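Local coordinates for protein plantazolicin methyltransferase BamL (Bacillus amyloliquefaciens subsp. plantarum, PDB 5DM0) that methylates, probably at nitrogen, the desmethyl precursor of the antibiotic plantazolicin, with S-adenosyl-L-methionine as the likely methyl donor, at residues Q75-L80 with L105-S110; D163-S168 with A259-W264. All blocks are in the same frame, centred on the assembly; numbering follows the deposited sequence.

Contact 1 of 2, residues Q75-L80 with L105-S110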
loop_
_atom_site.group_PDB
_atom_site.type_symbol
_atom_site.label_atom_id
_atom_site.label_comp_id
_atom_site.label_asym_id
_atom_site.label_seq_id
_atom_site.Cartn_x
_atom_site.Cartn_y
_atom_site.Cartn_z
ATOM N N GLN A 75 7.262 -10.283 -1.793
ATOM C CA GLN A 75 8.401 -9.612 -1.148
ATOM C C GLN A 75 8.072 -9.065 0.247
ATOM O O GLN A 75 8.856 -9.214 1.181
ATOM C CB GLN A 75 8.974 -8.499 -2.040
ATOM C CG GLN A 75 9.546 -8.949 -3.379
ATOM C CD GLN A 75 8.546 -8.849 -4.518
ATOM O OE1 GLN A 75 7.336 -9.007 -4.325
ATOM N NE2 GLN A 75 9.050 -8.585 -5.718
ATOM N N VAL A 76 6.907 -8.442 0.395
ATOM C CA VAL A 76 6.493 -7.908 1.700
ATOM C C VAL A 76 6.283 -9.024 2.722
ATOM O O VAL A 76 6.752 -8.937 3.858
ATOM C CB VAL A 76 5.231 -7.020 1.580
ATOM C CG1 VAL A 76 4.610 -6.760 2.950
ATOM C CG2 VAL A 76 5.578 -5.710 0.881
ATOM N N ILE A 77 5.580 -10.074 2.309
ATOM C CA ILE A 77 5.333 -11.236 3.159
ATOM C C ILE A 77 6.650 -11.903 3.591
ATOM O O ILE A 77 6.811 -12.271 4.761
ATOM C CB ILE A 77 4.375 -12.237 2.457
ATOM C CG1 ILE A 77 2.967 -11.635 2.303
ATOM C CG2 ILE A 77 4.326 -13.581 3.174
ATOM C CD1 ILE A 77 2.281 -11.254 3.601
ATOM N N GLN A 78 7.586 -12.029 2.655
ATOM C CA GLN A 78 8.921 -12.548 2.950
ATOM C C GLN A 78 9.627 -11.730 4.038
ATOM O O GLN A 78 10.205 -12.289 4.972
ATOM C CB GLN A 78 9.769 -12.566 1.681
ATOM C CG GLN A 78 11.195 -13.042 1.900
ATOM C CD GLN A 78 11.860 -13.438 0.607
ATOM O OE1 GLN A 78 11.985 -12.629 -0.310
ATOM N NE2 GLN A 78 12.279 -14.695 0.519
ATOM N N TYR A 79 9.578 -10.409 3.901
ATOM C CA TYR A 79 10.160 -9.495 4.884
ATOM C C TYR A 79 9.520 -9.707 6.263
ATOM O O TYR A 79 10.225 -9.826 7.276
ATOM C CB TYR A 79 9.985 -8.051 4.406
ATOM C CG TYR A 79 10.630 -6.994 5.275
ATOM C CD1 TYR A 79 9.987 -6.517 6.418
ATOM C CD2 TYR A 79 11.872 -6.448 4.937
ATOM C CE1 TYR A 79 10.563 -5.538 7.211
ATOM C CE2 TYR A 79 12.462 -5.466 5.725
ATOM C CZ TYR A 79 11.798 -5.013 6.859
ATOM O OH TYR A 79 12.362 -4.042 7.655
ATOM N N LEU A 80 8.190 -9.771 6.299
ATOM C CA LEU A 80 7.466 -9.987 7.551
ATOM C C LEU A 80 7.750 -11.355 8.170
ATOM O O LEU A 80 7.850 -11.476 9.397
ATOM C CB LEU A 80 5.959 -9.799 7.366
ATOM C CG LEU A 80 5.462 -8.368 7.130
ATOM C CD1 LEU A 80 4.054 -8.401 6.546
ATOM C CD2 LEU A 80 5.496 -7.547 8.419
ATOM N N LEU A 105 8.796 -19.167 -2.972
ATOM C CA LEU A 105 9.605 -18.761 -1.820
ATOM C C LEU A 105 9.566 -19.791 -0.687
ATOM O O LEU A 105 10.434 -19.779 0.191
ATOM C CB LEU A 105 9.166 -17.386 -1.297
ATOM C CG LEU A 105 9.221 -16.186 -2.249
ATOM C CD1 LEU A 105 8.542 -14.972 -1.627
ATOM C CD2 LEU A 105 10.652 -15.857 -2.658
ATOM N N GLY A 106 8.557 -20.664 -0.715
ATOM C CA GLY A 106 8.395 -21.732 0.271
ATOM C C GLY A 106 8.240 -21.211 1.685
ATOM O O GLY A 106 8.843 -21.740 2.620
ATOM N N ILE A 107 7.428 -20.169 1.836
ATOM C CA ILE A 107 7.245 -19.495 3.117
ATOM C C ILE A 107 5.925 -19.892 3.772
ATOM O O ILE A 107 4.940 -20.176 3.085
ATOM C CB ILE A 107 7.355 -17.961 2.937
ATOM C CG1 ILE A 107 8.825 -17.567 2.799
ATOM C CG2 ILE A 107 6.699 -17.198 4.088
ATOM C CD1 ILE A 107 9.030 -16.189 2.212
ATOM N N ASN A 108 5.920 -19.920 5.103
ATOM C CA ASN A 108 4.705 -20.157 5.872
ATOM C C ASN A 108 3.730 -18.974 5.772
ATOM O O ASN A 108 3.728 -18.070 6.617
ATOM C CB ASN A 108 5.052 -20.459 7.332
ATOM C CG ASN A 108 3.833 -20.817 8.161
ATOM O OD1 ASN A 108 2.849 -21.347 7.648
ATOM N ND2 ASN A 108 3.893 -20.523 9.458
ATOM N N ALA A 109 2.918 -18.997 4.719
ATOM C CA ALA A 109 1.984 -17.923 4.392
ATOM C C ALA A 109 0.961 -18.449 3.396
ATOM O O ALA A 109 1.236 -19.400 2.658
ATOM C CB ALA A 109 2.729 -16.745 3.785
ATOM N N SER A 110 -0.214 -17.832 3.369
ATOM C CA SER A 110 -1.232 -18.172 2.383
ATOM C C SER A 110 -1.187 -17.153 1.258
ATOM O O SER A 110 -1.349 -15.966 1.503
ATOM C CB SER A 110 -2.627 -18.167 3.007
ATOM O OG SER A 110 -2.704 -19.043 4.121
#
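In the Rossmann-like beta-alpha-beta-alpha-beta unit of this methyltransferase, Ile77 and Gln78 of helix 75-83 meet Leu105, Ile107 and Ala109, which lie in the link from helix 96-104 to strand 110-113. Two consecutive helical residues thus share the work, each taking its own part of the link. Ile77 uses its CG2 methyl, which the first torsion sets anti to the backbone N (CG1 chi1 -67°). This branch rests against CB of Ala109 at 3.6 Å, with CG2 of Ile107 more loosely at 4.4 Å. Gln78 carries the neighbouring patch. The Ile107 side chain stretches out to the helix, and its CD1 lies 3.7 Å from both CA and CB of Gln78, so that a methyl tip sits at the root of the glutamine. CG of Gln78 lies anti to the backbone N (chi1 178°) and the chain stays extended beyond it, crossing both Ile107 and Leu105 at about a right angle; NE2 of Gln78 passes CD2 of Leu105 at 3.8 Å. The backbone of the link changes direction between these side chains: Gly106 leaves the helical conformation with positive phi (60°), Asn108 centres an inverse gamma turn whose bond from Ala109 N to Ile107 O is weak, and Ser110 then joins strand 88-93 through backbone bonds with Leu89 and Gly91. Leu89 also touches Ile77 and Ala109, tying the contact to the sheet. No hydrogen bond spans the two segments, where the nearest neighbours of the amide N are methyl groups, CD2 of Leu105 and CD1 of Ile107. With 227 Å² buried, this surface contact therefore rests on van der Waals packing of methyl groups against the helix, with no polar pair across the segments to set its alignment.

Contact 2 of 2, residues D163-S168 with A259-W264. With 5D8 (ethyl 2-(2-{2-[(1S)-1-amino-4-carbamimidamidobutyl]-1,3-thiazol-4-yl}-5-methyl-1,3-oxazol-4-yl)-1,3-thiazole-4-carboxylate), chain E.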
loop_
_atom_site.group_PDB
_atom_site.type_symbol
_atom_site.label_atom_id
_atom_site.label_comp_id
_atom_site.label_asym_id
_atom_site.label_seq_id
_atom_site.Cartn_x
_atom_site.Cartn_y
_atom_site.Cartn_z
ATOM N N ASP A 163 0.314 5.083 -1.863
ATOM C CA ASP A 163 0.155 5.099 -3.319
ATOM C C ASP A 163 0.647 6.416 -3.923
ATOM O O ASP A 163 0.926 7.379 -3.210
ATOM C CB ASP A 163 -1.310 4.841 -3.710
ATOM C CG ASP A 163 -1.451 4.201 -5.085
ATOM O OD1 ASP A 163 -0.463 3.615 -5.574
ATOM O OD2 ASP A 163 -2.546 4.312 -5.695
ATOM N N LEU A 164 0.759 6.434 -5.248
ATOM C CA LEU A 164 1.183 7.618 -5.981
ATOM C C LEU A 164 0.188 8.751 -5.823
ATOM O O LEU A 164 -1.011 8.510 -5.751
ATOM C CB LEU A 164 1.271 7.283 -7.468
ATOM C CG LEU A 164 2.171 6.115 -7.880
ATOM C CD1 LEU A 164 2.089 5.953 -9.390
ATOM C CD2 LEU A 164 3.593 6.384 -7.410
ATOM N N ASP A 165 0.688 9.983 -5.778
ATOM C CA ASP A 165 -0.180 11.153 -5.956
ATOM C C ASP A 165 -0.102 11.552 -7.418
ATOM O O ASP A 165 0.987 11.702 -7.968
ATOM C CB ASP A 165 0.229 12.334 -5.054
ATOM C CG ASP A 165 -0.747 13.519 -5.152
ATOM O OD1 ASP A 165 -0.998 14.023 -6.276
ATOM O OD2 ASP A 165 -1.269 13.969 -4.104
ATOM N N ARG A 166 -1.263 11.742 -8.030
ATOM C CA ARG A 166 -1.365 12.065 -9.450
ATOM C C ARG A 166 -0.474 13.239 -9.889
ATOM O O ARG A 166 0.134 13.207 -10.970
ATOM C CB ARG A 166 -2.825 12.356 -9.797
ATOM C CG ARG A 166 -3.057 12.642 -11.267
ATOM C CD ARG A 166 -4.509 12.448 -11.657
ATOM N NE ARG A 166 -5.383 13.524 -11.196
ATOM C CZ ARG A 166 -6.403 13.366 -10.352
ATOM N NH1 ARG A 166 -7.147 14.416 -10.022
ATOM N NH2 ARG A 166 -6.677 12.164 -9.828
ATOM N N ASN A 167 -0.389 14.267 -9.050
ATOM C CA ASN A 167 0.374 15.465 -9.408
ATOM C C ASN A 167 1.899 15.320 -9.347
ATOM O O ASN A 167 2.610 16.270 -9.654
ATOM C CB ASN A 167 -0.085 16.672 -8.580
ATOM C CG ASN A 167 -1.478 17.144 -8.958
ATOM O OD1 ASN A 167 -1.815 17.220 -10.136
ATOM N ND2 ASN A 167 -2.278 17.511 -7.956
ATOM N N SER A 168 2.386 14.147 -8.941
ATOM C CA SER A 168 3.824 13.895 -8.834
ATOM C C SER A 168 4.430 13.266 -10.085
ATOM O O SER A 168 5.600 12.853 -10.067
ATOM C CB SER A 168 4.113 13.002 -7.627
ATOM O OG SER A 168 3.896 13.710 -6.425
ATOM N N ALA A 259 6.022 12.630 -4.453
ATOM C CA ALA A 259 5.277 12.587 -3.198
ATOM C C ALA A 259 4.269 11.443 -3.214
ATOM O O ALA A 259 3.567 11.225 -4.214
ATOM C CB ALA A 259 4.575 13.910 -2.947
ATOM N N LEU A 260 4.203 10.709 -2.109
ATOM C CA LEU A 260 3.240 9.617 -1.993
ATOM C C LEU A 260 2.090 9.959 -1.065
ATOM O O LEU A 260 2.255 10.718 -0.112
ATOM C CB LEU A 260 3.919 8.342 -1.504
ATOM C CG LEU A 260 5.080 7.826 -2.359
ATOM C CD1 LEU A 260 5.780 6.719 -1.595
ATOM C CD2 LEU A 260 4.630 7.335 -3.732
ATOM N N LEU A 261 0.923 9.401 -1.364
ATOM C CA LEU A 261 -0.215 9.445 -0.467
ATOM C C LEU A 261 -0.050 8.347 0.580
ATOM O O LEU A 261 0.273 7.198 0.241
ATOM C CB LEU A 261 -1.507 9.191 -1.233
ATOM C CG LEU A 261 -1.795 10.029 -2.478
ATOM C CD1 LEU A 261 -3.080 9.531 -3.105
ATOM C CD2 LEU A 261 -1.903 11.487 -2.062
ATOM N N HIS A 262 -0.276 8.706 1.836
ATOM C CA HIS A 262 -0.291 7.752 2.949
ATOM C C HIS A 262 -1.620 7.865 3.667
ATOM O O HIS A 262 -1.958 8.925 4.192
ATOM C CB HIS A 262 0.835 8.051 3.946
ATOM C CG HIS A 262 2.199 8.030 3.343
ATOM N ND1 HIS A 262 2.711 9.091 2.629
ATOM C CD2 HIS A 262 3.168 7.088 3.364
ATOM C CE1 HIS A 262 3.934 8.797 2.225
ATOM N NE2 HIS A 262 4.236 7.589 2.656
ATOM N N GLY A 263 -2.373 6.771 3.710
ATOM C CA GLY A 263 -3.673 6.782 4.352
ATOM C C GLY A 263 -3.800 5.666 5.358
ATOM O O GLY A 263 -3.361 4.545 5.098
ATOM N N TRP A 264 -4.395 5.985 6.505
ATOM C CA TRP A 264 -4.650 5.014 7.574
ATOM C C TRP A 264 -6.138 4.954 7.857
ATOM O O TRP A 264 -6.774 5.986 8.021
ATOM C CB TRP A 264 -3.935 5.421 8.870
ATOM C CG TRP A 264 -2.456 5.584 8.726
ATOM C CD1 TRP A 264 -1.797 6.692 8.269
ATOM C CD2 TRP A 264 -1.450 4.624 9.061
ATOM N NE1 TRP A 264 -0.442 6.474 8.284
ATOM C CE2 TRP A 264 -0.200 5.217 8.775
ATOM C CE3 TRP A 264 -1.481 3.318 9.575
ATOM C CZ2 TRP A 264 1.009 4.546 8.975
ATOM C CZ3 TRP A 264 -0.276 2.654 9.773
ATOM C CH2 TRP A 264 0.952 3.270 9.476
HETATM C C1 5D8 E . 5.430 3.731 -9.900
HETATM C C2 5D8 E . 5.467 3.276 -8.582
HETATM C C3 5D8 E . 7.750 5.078 -6.638
HETATM C C4 5D8 E . 4.221 1.548 -9.243
HETATM C C5 5D8 E . 7.083 4.316 -5.573
HETATM C C6 5D8 E . 6.269 3.934 -7.528
HETATM C C8 5D8 E . 8.932 5.927 -6.440
HETATM C C11 5D8 E . 11.043 7.170 -6.679
HETATM C C12 5D8 E . 10.588 6.965 -5.375
HETATM O O14 5D8 E . 12.148 8.369 -4.343
HETATM C C13 5D8 E . 11.328 7.472 -4.203
HETATM O O15 5D8 E . 11.094 6.847 -2.908
HETATM N N2 5D8 E . 9.430 6.245 -5.245
HETATM S S1 5D8 E . 9.924 6.414 -7.753
HETATM N N1 5D8 E . 7.284 4.770 -7.850
HETATM O O9 5D8 E . 6.111 3.584 -6.202
HETATM C C7 5D8 E . 7.178 4.235 -4.072
HETATM S S5 5D8 E . 4.452 2.526 -10.670
HETATM N N3 5D8 E . 4.872 2.107 -8.206
HETATM C CA 5D8 E . 3.420 0.301 -9.313
HETATM N N 5D8 E . 3.484 -0.374 -8.017
HETATM C CB 5D8 E . 1.967 0.565 -9.706
HETATM C CG 5D8 E . 1.297 1.696 -8.933
HETATM C CD 5D8 E . -0.216 1.474 -8.962
HETATM N NE 5D8 E . -0.850 2.683 -8.419
HETATM C CZ 5D8 E . -1.237 3.713 -9.067
HETATM N NH1 5D8 E . -1.774 4.685 -8.449
HETATM N NH2 5D8 E . -1.081 3.793 -10.330
HETATM C C9 5D8 E . 11.787 7.299 -1.742
HETATM C C10 5D8 E . 12.507 6.128 -1.097
HETATM O O HOH W 1 3.973 9.547 -6.414
#
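Asp165 and Leu261 meet just past the end of strand 157-164, where that strand pairs antiparallel with strand 260-268. From its CB, 3.6 Å from Ala259 O, the Asp165 side chain points CG anti to the backbone N (chi1 -175°), against Leu261 CD2, and crosses Leu261 at about a right angle. Asp165 OD2 comes within 3.3 Å of Leu261 CD2 and also accepts from Met195 N. Asp165 OD1 turns back on its own chain, using its anti lone pair to take the N-H of Asn167 at 2.9 Å in an Asx turn. Upstream, Asp163 and Leu261 form a hydrogen-bonded pair, with Asp163 N to Leu261 O 3.0 Å. The return bond, Leu261 N to Asp163 O, is 2.7 Å. A water bonded to Ala259 O reaches Asp165 N weakly. The same strand ends line the substrate-analogue pocket. Asp163 OD2 receives NH1 of the ligand's guanidine group at 2.9 Å in a fairly straight bond (166°), while Asp163 OD1 receives NE at 3.0 Å. Gly137 N is a further donor to Asp163 OD2. Leu164 CD2 lies against the oxazole at C6, touching Leu260 CD2 at 3.9 Å, and Leu260 CD1 reaches the oxazole methyl C7. Asp163 thus grips the guanidine by two bonds while Leu164 CD1 lies by its NH2 and CZ, a chemistry consistent with recognition of an arginine-like end.

How the contacts relate
The two contacts occupy opposite sides of the chain's centre, with their own centres 26 Å apart and their nearest atoms about 12 Å apart, so neither touches the other. Contact 1 closes before contact 2 opens along the chain. Contact 1 belongs to the outer, parallel part of the mixed sheet, whereas contact 2 is buried where the parallel strands give way to an antiparallel partner. Bound S-adenosyl-L-homocysteine is about 9 Å from the Ile77 side chain and about 8 Å from that of Asp163. One contact is thus packing within the fold, short of the bound S-adenosyl-L-homocysteine, while the other directly lines the substrate-analogue pocket.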